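Side-chain contacts in thioredoxin-like fold domain-containing protein (Enterococcus faecalis, PDB 1Z6M), which is of unknown function but has a thioredoxin-like fold and may take part in thiol-disulfide chemistry: residues E47-E50 with E51-Q55; A117-A120 with E121-G125; I153-E157 with Y158-E162. All coordinates share one frame; numbering follows the deposited sequence.

Contact 1 (E47-E50 with E51-Q55)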
ATOM      1  N   GLU A  47      -1.320 -10.393   2.370  1.00 12.41           N
ATOM      2  CA  GLU A  47      -1.409 -11.842   2.173  1.00 13.60           C
ATOM      3  C   GLU A  47      -2.866 -12.331   2.170  1.00 12.81           C
ATOM      4  O   GLU A  47      -3.235 -13.167   1.348  1.00 12.73           O
ATOM      5  CB  GLU A  47      -0.531 -12.626   3.163  1.00 15.09           C
ATOM      6  CG  GLU A  47      -1.018 -12.673   4.607  1.00 16.48           C
ATOM      7  CD  GLU A  47      -2.041 -13.787   4.902  1.00 17.11           C
ATOM      8  OE1 GLU A  47      -2.512 -13.859   6.050  1.00 20.46           O
ATOM      9  OE2 GLU A  47      -2.398 -14.582   4.007  1.00 19.58           O
ATOM     10  N   GLU A  48      -3.704 -11.803   3.067  1.00 12.17           N
ATOM     11  CA  GLU A  48      -5.043 -12.357   3.234  1.00 12.51           C
ATOM     12  C   GLU A  48      -5.959 -11.993   2.072  1.00 12.33           C
ATOM     13  O   GLU A  48      -6.918 -12.718   1.796  1.00 12.85           O
ATOM     14  CB  GLU A  48      -5.655 -11.919   4.565  1.00 12.54           C
ATOM     15  CG  GLU A  48      -6.063 -10.460   4.592  1.00 11.40           C
ATOM     16  CD  GLU A  48      -6.401  -9.930   5.971  1.00 12.29           C
ATOM     17  OE1 GLU A  48      -6.474 -10.720   6.939  1.00 13.01           O
ATOM     18  OE2 GLU A  48      -6.584  -8.698   6.082  1.00 10.76           O
ATOM     19  N   SER A  49      -5.643 -10.894   1.391  1.00 12.31           N
ATOM     20  CA  SER A  49      -6.444 -10.411   0.260  1.00 11.82           C
ATOM     21  C   SER A  49      -5.880 -10.786  -1.117  1.00 12.26           C
ATOM     22  O   SER A  49      -6.516 -10.533  -2.136  1.00 12.23           O
ATOM     23  CB  SER A  49      -6.597  -8.893   0.343  1.00 11.85           C
ATOM     24  OG  SER A  49      -5.360  -8.247   0.098  1.00 11.99           O
ATOM     25  N   GLU A  50      -4.712 -11.428  -1.146  1.00 12.35           N
ATOM     26  CA  GLU A  50      -3.968 -11.631  -2.392  0.50 12.90           C
ATOM     27  C   GLU A  50      -4.796 -12.290  -3.502  1.00 12.88           C
ATOM     28  O   GLU A  50      -4.866 -11.769  -4.627  1.00 13.32           O
ATOM     29  CB  GLU A  50      -2.684 -12.428  -2.124  0.50 13.00           C
ATOM     30  CG  GLU A  50      -1.615 -12.312  -3.215  0.50 14.52           C
ATOM     31  CD  GLU A  50      -0.209 -12.618  -2.695  0.50 15.98           C
ATOM     32  OE1 GLU A  50      -0.038 -12.763  -1.463  0.50 17.68           O
ATOM     33  OE2 GLU A  50       0.735 -12.701  -3.514  0.50 16.29           O
ATOM     34  N   GLU A  51      -5.423 -13.424  -3.189  1.00 12.90           N
ATOM     35  CA  GLU A  51      -6.162 -14.193  -4.194  1.00 13.28           C
ATOM     36  C   GLU A  51      -7.431 -13.487  -4.665  1.00 12.99           C
ATOM     37  O   GLU A  51      -7.695 -13.399  -5.876  1.00 13.01           O
ATOM     38  CB  GLU A  51      -6.462 -15.605  -3.673  1.00 14.18           C
ATOM     39  CG  GLU A  51      -5.212 -16.466  -3.575  1.00 16.37           C
ATOM     40  CD  GLU A  51      -5.373 -17.645  -2.639  1.00 19.41           C
ATOM     41  OE1 GLU A  51      -6.483 -18.217  -2.555  1.00 21.10           O
ATOM     42  OE2 GLU A  51      -4.378 -18.000  -1.974  1.00 20.74           O
ATOM     43  N   LEU A  52      -8.216 -12.985  -3.717  1.00 13.07           N
ATOM     44  CA  LEU A  52      -9.438 -12.273  -4.088  0.50 12.86           C
ATOM     45  C   LEU A  52      -9.127 -11.045  -4.929  1.00 13.08           C
ATOM     46  O   LEU A  52      -9.781 -10.799  -5.932  1.00 13.62           O
ATOM     47  CB  LEU A  52     -10.285 -11.888  -2.868  0.50 12.98           C
ATOM     48  CG  LEU A  52     -11.534 -11.029  -3.147  0.50 12.62           C
ATOM     49  CD1 LEU A  52     -12.540 -11.767  -4.016  0.50 13.11           C
ATOM     50  CD2 LEU A  52     -12.202 -10.607  -1.862  0.50 12.53           C
ATOM     51  N   LEU A  53      -8.120 -10.275  -4.538  1.00 12.23           N
ATOM     52  CA  LEU A  53      -7.773  -9.109  -5.342  1.00 12.60           C
ATOM     53  C   LEU A  53      -7.198  -9.443  -6.723  1.00 12.88           C
ATOM     54  O   LEU A  53      -7.496  -8.757  -7.701  1.00 13.29           O
ATOM     55  CB  LEU A  53      -6.852  -8.167  -4.568  1.00 12.48           C
ATOM     56  CG  LEU A  53      -7.429  -7.627  -3.256  1.00 14.25           C
ATOM     57  CD1 LEU A  53      -6.460  -6.624  -2.645  1.00 14.11           C
ATOM     58  CD2 LEU A  53      -8.805  -7.016  -3.478  1.00 16.11           C
ATOM     59  N   ALA A  54      -6.398 -10.501  -6.816  1.00 12.28           N
ATOM     60  CA  ALA A  54      -5.860 -10.884  -8.114  1.00 13.03           C
ATOM     61  C   ALA A  54      -7.000 -11.223  -9.070  1.00 12.87           C
ATOM     62  O   ALA A  54      -7.012 -10.765 -10.221  1.00 13.14           O
ATOM     63  CB  ALA A  54      -4.899 -12.035  -7.975  1.00 12.64           C
ATOM     64  N   GLN A  55      -7.989 -11.973  -8.589  1.00 12.96           N
ATOM     65  CA  GLN A  55      -9.119 -12.304  -9.452  1.00 13.62           C
ATOM     66  C   GLN A  55      -9.953 -11.071  -9.799  1.00 14.19           C
ATOM     67  O   GLN A  55     -10.394 -10.907 -10.941  1.00 14.59           O
ATOM     68  CB  GLN A  55      -9.996 -13.372  -8.821  1.00 14.14           C
ATOM     69  CG  GLN A  55     -11.166 -13.720  -9.721  1.00 15.20           C
ATOM     70  CD  GLN A  55     -11.904 -14.946  -9.290  1.00 15.68           C
ATOM     71  OE1 GLN A  55     -11.434 -15.709  -8.436  1.00 15.74           O
ATOM     72  NE2 GLN A  55     -13.074 -15.161  -9.890  1.00 17.62           N
TER
HETATM   73  O   HOH W   1      -5.275 -14.441  -0.349  1.00 17.68           O
HETATM   74  O   HOH W   2      -7.999 -13.656  -0.881  1.00 16.09           O
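Ser49 and Leu53 meet at a kink in helix 40-58, the helix of the beta-alpha-beta unit formed with strands 29-35 and 62-68. The backbone bond joining them is intact: Leu53 N gives its proton to Ser49 O over 2.9 Å. One residue on, Ala54 N reaches Glu50 O at 3.0 Å. The fault lies just before, where the N atoms of Glu51 and Leu52 find no carbonyl on the preceding turn. Two waters fill in. One lies 3.0 Å from Glu51 N and accepts its proton while touching Glu47 O; the other accepts from Leu52 N at 2.9 Å and sits beside Glu48 O. The amides at the break are thus satisfied by solvent, on the side of the helix where Glu51 is exposed.

On the inner side a hydroxyl and a leucine share the contact. Ser49 OG stands between its own backbone N and carbonyl carbon (chi1 69°), from where it bonds back to Trp45 O, and Leu53 CD1 comes up against that same OG at 3.4 Å. Leu53 CG hangs beside its backbone N and lies 3.2 Å from Ser49 O, so the leucine leans on the carbonyl that its amide bonds. Ser49 and Leu52 also touch Leu169 of helix 166-173. A kinked helix with a CxxC pattern at its start, here unconfirmed as a redox site, is familiar from thioredoxin-like folds.

Contact 2 (A117-A120 with E121-G125)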
ATOM      1  N   ALA A 117      18.757  -0.150   2.307  1.00 12.88           N
ATOM      2  CA  ALA A 117      19.103   0.205   0.932  1.00 13.04           C
ATOM      3  C   ALA A 117      19.987  -0.858   0.277  1.00 13.57           C
ATOM      4  O   ALA A 117      19.744  -1.276  -0.862  1.00 13.90           O
ATOM      5  CB  ALA A 117      19.779   1.585   0.891  1.00 13.26           C
ATOM      6  N   THR A 118      20.998  -1.313   1.012  1.00 13.92           N
ATOM      7  CA  THR A 118      21.906  -2.341   0.526  1.00 14.80           C
ATOM      8  C   THR A 118      21.138  -3.632   0.253  1.00 14.05           C
ATOM      9  O   THR A 118      21.363  -4.280  -0.760  1.00 14.60           O
ATOM     10  CB  THR A 118      23.047  -2.557   1.540  1.00 15.01           C
ATOM     11  OG1 THR A 118      23.790  -1.335   1.654  1.00 17.15           O
ATOM     12  CG2 THR A 118      23.996  -3.675   1.098  1.00 16.99           C
ATOM     13  N   TYR A 119      20.223  -3.982   1.148  1.00 13.68           N
ATOM     14  CA  TYR A 119      19.394  -5.173   0.964  1.00 13.03           C
ATOM     15  C   TYR A 119      18.515  -5.046  -0.285  1.00 13.35           C
ATOM     16  O   TYR A 119      18.391  -5.995  -1.068  1.00 13.27           O
ATOM     17  CB  TYR A 119      18.530  -5.413   2.201  1.00 13.39           C
ATOM     18  CG  TYR A 119      17.806  -6.744   2.205  1.00 12.34           C
ATOM     19  CD1 TYR A 119      18.314  -7.832   2.911  1.00 13.15           C
ATOM     20  CD2 TYR A 119      16.611  -6.915   1.498  1.00 13.69           C
ATOM     21  CE1 TYR A 119      17.644  -9.050   2.926  1.00 13.62           C
ATOM     22  CE2 TYR A 119      15.940  -8.125   1.500  1.00 14.65           C
ATOM     23  CZ  TYR A 119      16.461  -9.189   2.212  1.00 14.06           C
ATOM     24  OH  TYR A 119      15.782 -10.386   2.196  1.00 14.76           O
ATOM     25  N   ALA A 120      17.910  -3.880  -0.483  1.00 13.12           N
ATOM     26  CA  ALA A 120      17.097  -3.663  -1.685  1.00 13.63           C
ATOM     27  C   ALA A 120      17.924  -3.882  -2.948  1.00 13.91           C
ATOM     28  O   ALA A 120      17.463  -4.508  -3.904  1.00 13.83           O
ATOM     29  CB  ALA A 120      16.459  -2.275  -1.683  1.00 13.45           C
ATOM     30  N   GLU A 121      19.157  -3.391  -2.923  1.00 14.28           N
ATOM     31  CA  GLU A 121      20.043  -3.444  -4.076  1.00 15.32           C
ATOM     32  C   GLU A 121      20.638  -4.828  -4.282  1.00 15.79           C
ATOM     33  O   GLU A 121      20.574  -5.376  -5.389  1.00 17.43           O
ATOM     34  CB  GLU A 121      21.142  -2.386  -3.929  1.00 15.20           C
ATOM     35  CG  GLU A 121      20.577  -0.977  -4.056  1.00 16.03           C
ATOM     36  CD  GLU A 121      21.435   0.108  -3.428  1.00 17.04           C
ATOM     37  OE1 GLU A 121      22.578  -0.162  -2.994  1.00 20.33           O
ATOM     38  OE2 GLU A 121      20.952   1.256  -3.381  1.00 17.58           O
ATOM     39  N   LYS A 122      21.208  -5.397  -3.225  1.00 15.84           N
ATOM     40  CA  LYS A 122      21.979  -6.640  -3.340  1.00 16.56           C
ATOM     41  C   LYS A 122      21.140  -7.902  -3.172  1.00 16.68           C
ATOM     42  O   LYS A 122      21.409  -8.918  -3.819  1.00 18.05           O
ATOM     43  CB  LYS A 122      23.128  -6.645  -2.335  1.00 16.87           C
ATOM     44  CG  LYS A 122      24.180  -5.588  -2.617  1.00 18.67           C
ATOM     45  CD  LYS A 122      25.409  -5.767  -1.757  1.00 20.79           C
ATOM     46  CE  LYS A 122      26.461  -4.724  -2.102  1.00 21.38           C
ATOM     47  NZ  LYS A 122      27.747  -4.961  -1.390  1.00 24.06           N
ATOM     48  N   ASN A 123      20.159  -7.850  -2.274  1.00 15.85           N
ATOM     49  CA  ASN A 123      19.317  -9.015  -1.993  1.00 15.89           C
ATOM     50  C   ASN A 123      18.049  -9.065  -2.833  1.00 15.53           C
ATOM     51  O   ASN A 123      17.567 -10.147  -3.156  1.00 16.48           O
ATOM     52  CB  ASN A 123      18.979  -9.110  -0.499  1.00 15.56           C
ATOM     53  CG  ASN A 123      20.213  -9.305   0.379  1.00 16.72           C
ATOM     54  OD1 ASN A 123      20.450 -10.391   0.919  1.00 18.78           O
ATOM     55  ND2 ASN A 123      21.000  -8.253   0.527  1.00 16.71           N
ATOM     56  N   LEU A 124      17.498  -7.906  -3.182  1.00 15.51           N
ATOM     57  CA  LEU A 124      16.274  -7.884  -3.979  1.00 15.64           C
ATOM     58  C   LEU A 124      16.507  -7.463  -5.425  1.00 15.90           C
ATOM     59  O   LEU A 124      15.613  -7.579  -6.247  1.00 16.48           O
ATOM     60  CB  LEU A 124      15.206  -6.993  -3.326  1.00 15.40           C
ATOM     61  CG  LEU A 124      14.629  -7.430  -1.974  1.00 15.26           C
ATOM     62  CD1 LEU A 124      13.612  -6.418  -1.470  1.00 15.40           C
ATOM     63  CD2 LEU A 124      13.991  -8.807  -2.090  1.00 16.60           C
ATOM     64  N   GLY A 125      17.705  -6.972  -5.733  1.00 15.64           N
ATOM     65  CA  GLY A 125      18.063  -6.605  -7.109  1.00 16.32           C
ATOM     66  C   GLY A 125      17.368  -5.359  -7.640  1.00 16.75           C
ATOM     67  O   GLY A 125      17.130  -5.230  -8.842  1.00 17.36           O
TER
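Tyr119 O takes two backbone protons as helix 113-123 ends, Asn123 N at 2.8 Å and Leu124 N at 3.0 Å. Both bonds are bent at the hydrogen; Asn123 N comes in tilted 30° from the carbonyl plane, Leu124 N more nearly in line with the C=O. Sharing one acceptor between the fourth and fifth residues ahead widens the last turn into a pi-type one. One residue earlier the spacing is still alpha-helical, and Lys122 N bonds Thr118 O at 2.7 Å.

The side chains follow the same pairing. Asn123 CB sits over the centre of the Tyr119 ring, 3.5 Å from the centroid, a CH-pi contact. The amide beyond it lies flat on that face, its plane 1° from the ring's, with CG 3.5 Å from Tyr119 CD1. Tyr119 can offer the face because its CG is swung anti to the backbone N (chi1 -170°). Leu124 CG approaches the ring obliquely, 3.8 Å from CE2. Along the outer side, the extended Lys122 chain runs beside Thr118, CD meeting CG2. Gly125 then leaves the helix with positive phi.

Met82 of helix 77-83 touches Tyr119, Ala120 and Leu124, while helix 105-108 supplies Glu107 to the Tyr119 hydroxyl and Trp108 to its ring.

Contact 3 (I153-E157 with Y158-E162)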
ATOM      1  N   ILE A 153      -7.564   1.048   4.069  1.00 10.69           N
ATOM      2  CA  ILE A 153      -8.092   0.664   2.770  1.00 10.72           C
ATOM      3  C   ILE A 153      -9.439   1.330   2.605  1.00 10.86           C
ATOM      4  O   ILE A 153     -10.245   1.316   3.541  1.00 10.44           O
ATOM      5  CB  ILE A 153      -8.244  -0.885   2.607  1.00 11.46           C
ATOM      6  CG1 ILE A 153      -7.038  -1.659   3.184  1.00 12.15           C
ATOM      7  CG2 ILE A 153      -8.542  -1.250   1.130  1.00 11.71           C
ATOM      8  CD1 ILE A 153      -5.697  -1.356   2.565  1.00 13.14           C
ATOM      9  N   ILE A 154      -9.683   1.901   1.430  1.00 10.74           N
ATOM     10  CA  ILE A 154     -10.897   2.661   1.209  1.00 11.46           C
ATOM     11  C   ILE A 154     -11.508   2.246  -0.126  1.00 11.27           C
ATOM     12  O   ILE A 154     -10.831   2.230  -1.162  1.00 11.76           O
ATOM     13  CB  ILE A 154     -10.624   4.189   1.222  1.00 11.42           C
ATOM     14  CG1 ILE A 154     -10.093   4.626   2.589  1.00 13.24           C
ATOM     15  CG2 ILE A 154     -11.889   4.976   0.882  1.00 13.42           C
ATOM     16  CD1 ILE A 154      -9.603   6.051   2.626  1.00 15.46           C
ATOM     17  N   ILE A 155     -12.794   1.902  -0.086  1.00 11.62           N
ATOM     18  CA  ILE A 155     -13.575   1.698  -1.299  1.00 12.48           C
ATOM     19  C   ILE A 155     -14.780   2.600  -1.126  1.00 12.10           C
ATOM     20  O   ILE A 155     -15.666   2.312  -0.304  1.00 12.22           O
ATOM     21  CB  ILE A 155     -14.040   0.237  -1.472  1.00 11.99           C
ATOM     22  CG1 ILE A 155     -12.833  -0.714  -1.531  1.00 12.90           C
ATOM     23  CG2 ILE A 155     -14.921   0.104  -2.732  1.00 14.14           C
ATOM     24  CD1 ILE A 155     -13.178  -2.197  -1.470  1.00 13.84           C
ATOM     25  N   GLY A 156     -14.810   3.703  -1.870  1.00 12.48           N
ATOM     26  CA  GLY A 156     -15.898   4.671  -1.722  1.00 13.17           C
ATOM     27  C   GLY A 156     -15.958   5.197  -0.299  1.00 12.89           C
ATOM     28  O   GLY A 156     -14.970   5.732   0.208  1.00 12.68           O
ATOM     29  N   GLU A 157     -17.106   5.041   0.345  1.00 13.11           N
ATOM     30  CA  GLU A 157     -17.258   5.479   1.748  0.50 12.65           C
ATOM     31  C   GLU A 157     -16.768   4.446   2.762  1.00 13.50           C
ATOM     32  O   GLU A 157     -16.692   4.759   3.921  1.00 14.75           O
ATOM     33  CB  GLU A 157     -18.709   5.878   2.060  0.50 12.87           C
ATOM     34  CG  GLU A 157     -19.109   7.280   1.567  0.50 15.60           C
ATOM     35  CD  GLU A 157     -18.563   8.446   2.416  0.50 19.37           C
ATOM     36  OE1 GLU A 157     -19.111   9.559   2.303  0.50 22.61           O
ATOM     37  OE2 GLU A 157     -17.583   8.278   3.174  0.50 20.61           O
ATOM     38  N   TYR A 158     -16.461   3.244   2.307  1.00 12.80           N
ATOM     39  CA  TYR A 158     -16.077   2.140   3.186  1.00 13.39           C
ATOM     40  C   TYR A 158     -14.594   2.197   3.524  1.00 12.30           C
ATOM     41  O   TYR A 158     -13.749   2.222   2.624  1.00 13.62           O
ATOM     42  CB  TYR A 158     -16.452   0.806   2.534  1.00 14.52           C
ATOM     43  CG  TYR A 158     -17.931   0.720   2.281  1.00 16.35           C
ATOM     44  CD1 TYR A 158     -18.452   0.943   1.010  1.00 17.25           C
ATOM     45  CD2 TYR A 158     -18.817   0.466   3.327  1.00 18.31           C
ATOM     46  CE1 TYR A 158     -19.827   0.886   0.777  1.00 19.53           C
ATOM     47  CE2 TYR A 158     -20.188   0.406   3.109  1.00 19.49           C
ATOM     48  CZ  TYR A 158     -20.686   0.619   1.829  1.00 19.17           C
ATOM     49  OH  TYR A 158     -22.042   0.572   1.586  1.00 20.61           O
ATOM     50  N   ILE A 159     -14.285   2.247   4.817  1.00 12.34           N
ATOM     51  CA  ILE A 159     -12.925   2.406   5.310  1.00 12.48           C
ATOM     52  C   ILE A 159     -12.638   1.217   6.223  1.00 12.09           C
ATOM     53  O   ILE A 159     -13.380   0.962   7.172  1.00 13.41           O
ATOM     54  CB  ILE A 159     -12.799   3.710   6.129  1.00 12.77           C
ATOM     55  CG1 ILE A 159     -13.203   4.934   5.300  1.00 12.99           C
ATOM     56  CG2 ILE A 159     -11.387   3.877   6.670  1.00 13.58           C
ATOM     57  CD1 ILE A 159     -13.565   6.156   6.147  1.00 14.77           C
ATOM     58  N   PHE A 160     -11.587   0.462   5.923  1.00 11.59           N
ATOM     59  CA  PHE A 160     -11.311  -0.747   6.681  1.00 11.46           C
ATOM     60  C   PHE A 160      -9.810  -0.991   6.732  1.00 10.95           C
ATOM     61  O   PHE A 160      -9.031  -0.200   6.205  1.00 10.47           O
ATOM     62  CB  PHE A 160     -12.096  -1.950   6.118  1.00 12.09           C
ATOM     63  CG  PHE A 160     -11.897  -2.175   4.645  1.00 11.30           C
ATOM     64  CD1 PHE A 160     -10.943  -3.086   4.198  1.00 12.22           C
ATOM     65  CD2 PHE A 160     -12.678  -1.496   3.706  1.00 12.28           C
ATOM     66  CE1 PHE A 160     -10.761  -3.316   2.834  1.00 11.73           C
ATOM     67  CE2 PHE A 160     -12.502  -1.711   2.353  1.00 13.05           C
ATOM     68  CZ  PHE A 160     -11.551  -2.629   1.910  1.00 11.97           C
ATOM     69  N   ASP A 161      -9.398  -2.076   7.376  1.00 10.83           N
ATOM     70  CA  ASP A 161      -7.973  -2.375   7.525  1.00 10.15           C
ATOM     71  C   ASP A 161      -7.766  -3.880   7.494  1.00 10.12           C
ATOM     72  O   ASP A 161      -8.622  -4.618   7.009  1.00 10.56           O
ATOM     73  CB  ASP A 161      -7.427  -1.745   8.819  1.00 10.35           C
ATOM     74  CG  ASP A 161      -8.107  -2.278  10.075  1.00  9.71           C
ATOM     75  OD1 ASP A 161      -8.763  -3.326  10.001  1.00 11.10           O
ATOM     76  OD2 ASP A 161      -7.944  -1.656  11.143  1.00 10.89           O
ATOM     77  N   GLU A 162      -6.639  -4.339   8.023  1.00  9.87           N
ATOM     78  CA  GLU A 162      -6.279  -5.757   7.980  1.00 10.59           C
ATOM     79  C   GLU A 162      -7.265  -6.662   8.714  1.00 10.96           C
ATOM     80  O   GLU A 162      -7.263  -7.875   8.493  1.00 11.26           O
ATOM     81  CB  GLU A 162      -4.868  -5.978   8.534  1.00 10.69           C
ATOM     82  CG  GLU A 162      -4.721  -5.895  10.074  1.00 10.95           C
ATOM     83  CD  GLU A 162      -4.930  -4.506  10.675  1.00  9.87           C
ATOM     84  OE1 GLU A 162      -4.849  -3.481   9.953  1.00 10.18           O
ATOM     85  OE2 GLU A 162      -5.164  -4.454  11.904  1.00 11.39           O
TER
HETATM   86  O   HOH W   3     -16.706   3.965   6.443  1.00 31.50           O
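Ile153 and Phe160 form a hydrogen-bonded pair of the antiparallel hairpin 152-155/158-160, and their side chains are in contact. Phe160 CG stands between its own backbone N and carbonyl carbon (chi1 53°), a setting that brings the ring back over the neighbouring strand. Ile153 CB lies over one face of that ring, toward the rim, 3.9 Å from the centroid in a CH-pi contact. Its CG2 branch, anti to the backbone N, comes within 3.4 Å of Phe160 CZ, while CG1 turns at chi2 to carry CD1 away from Phe160. Ile155 approaches differently: its CD1 meets the ring at the edge, in plane, 3.8 Å from CZ. The one phenyl therefore has an isoleucine on its face and another at its rim, and it also stacks with Tyr172.

On the opposite face of the sheet Ile154 and Ile159 run side by side and point the same way, CG1 to CG1 at 4.1 Å. Each has CG1 beside its backbone N and extends beyond it.

At the closed end a type II' turn runs from Ile155 to Tyr158, with Gly156 taking its positive phi. Tyr158 N closes it on Ile155 O at 2.9 Å, from well above the carbonyl plane. That oxygen also meets the near edge of the Tyr158 ring, at CD1. A water held by Glu157 O at 2.6 Å makes a weak bond to Ile159 N, on the outer edge of the strand.

Four backbone bonds join the two hydrogen-bonded pairs, Ile153-Phe160 and Ile155-Tyr158, while Ile154 turns its backbone to Ile32. The chemistry is that of a hairpin joined through its main chain, to which hydrocarbon and aromatic side chains add apolar packing, Phe160 lying against Trp45 and helix 166-173.

Along the chain the contacts come in series, 1, 2, then 3. Contacts 1 and 3 belong to the thioredoxin-like core, their centres about 15 Å apart: one sits on helix 40-58, the other forms the hairpin at an edge of the five-stranded mixed sheet. They touch through Glu48 and Glu162, and both pack against Leu169 of helix 166-173. Contact 2 lies apart, on helix 113-123 between strands 62-68 and 152-155 in sequence; its centre is about 26 Å from that of contact 1 and 32 Å from that of contact 3. The helical region it belongs to is probably an insertion between the third and fourth strands, of the kind known in DsbA-like relatives.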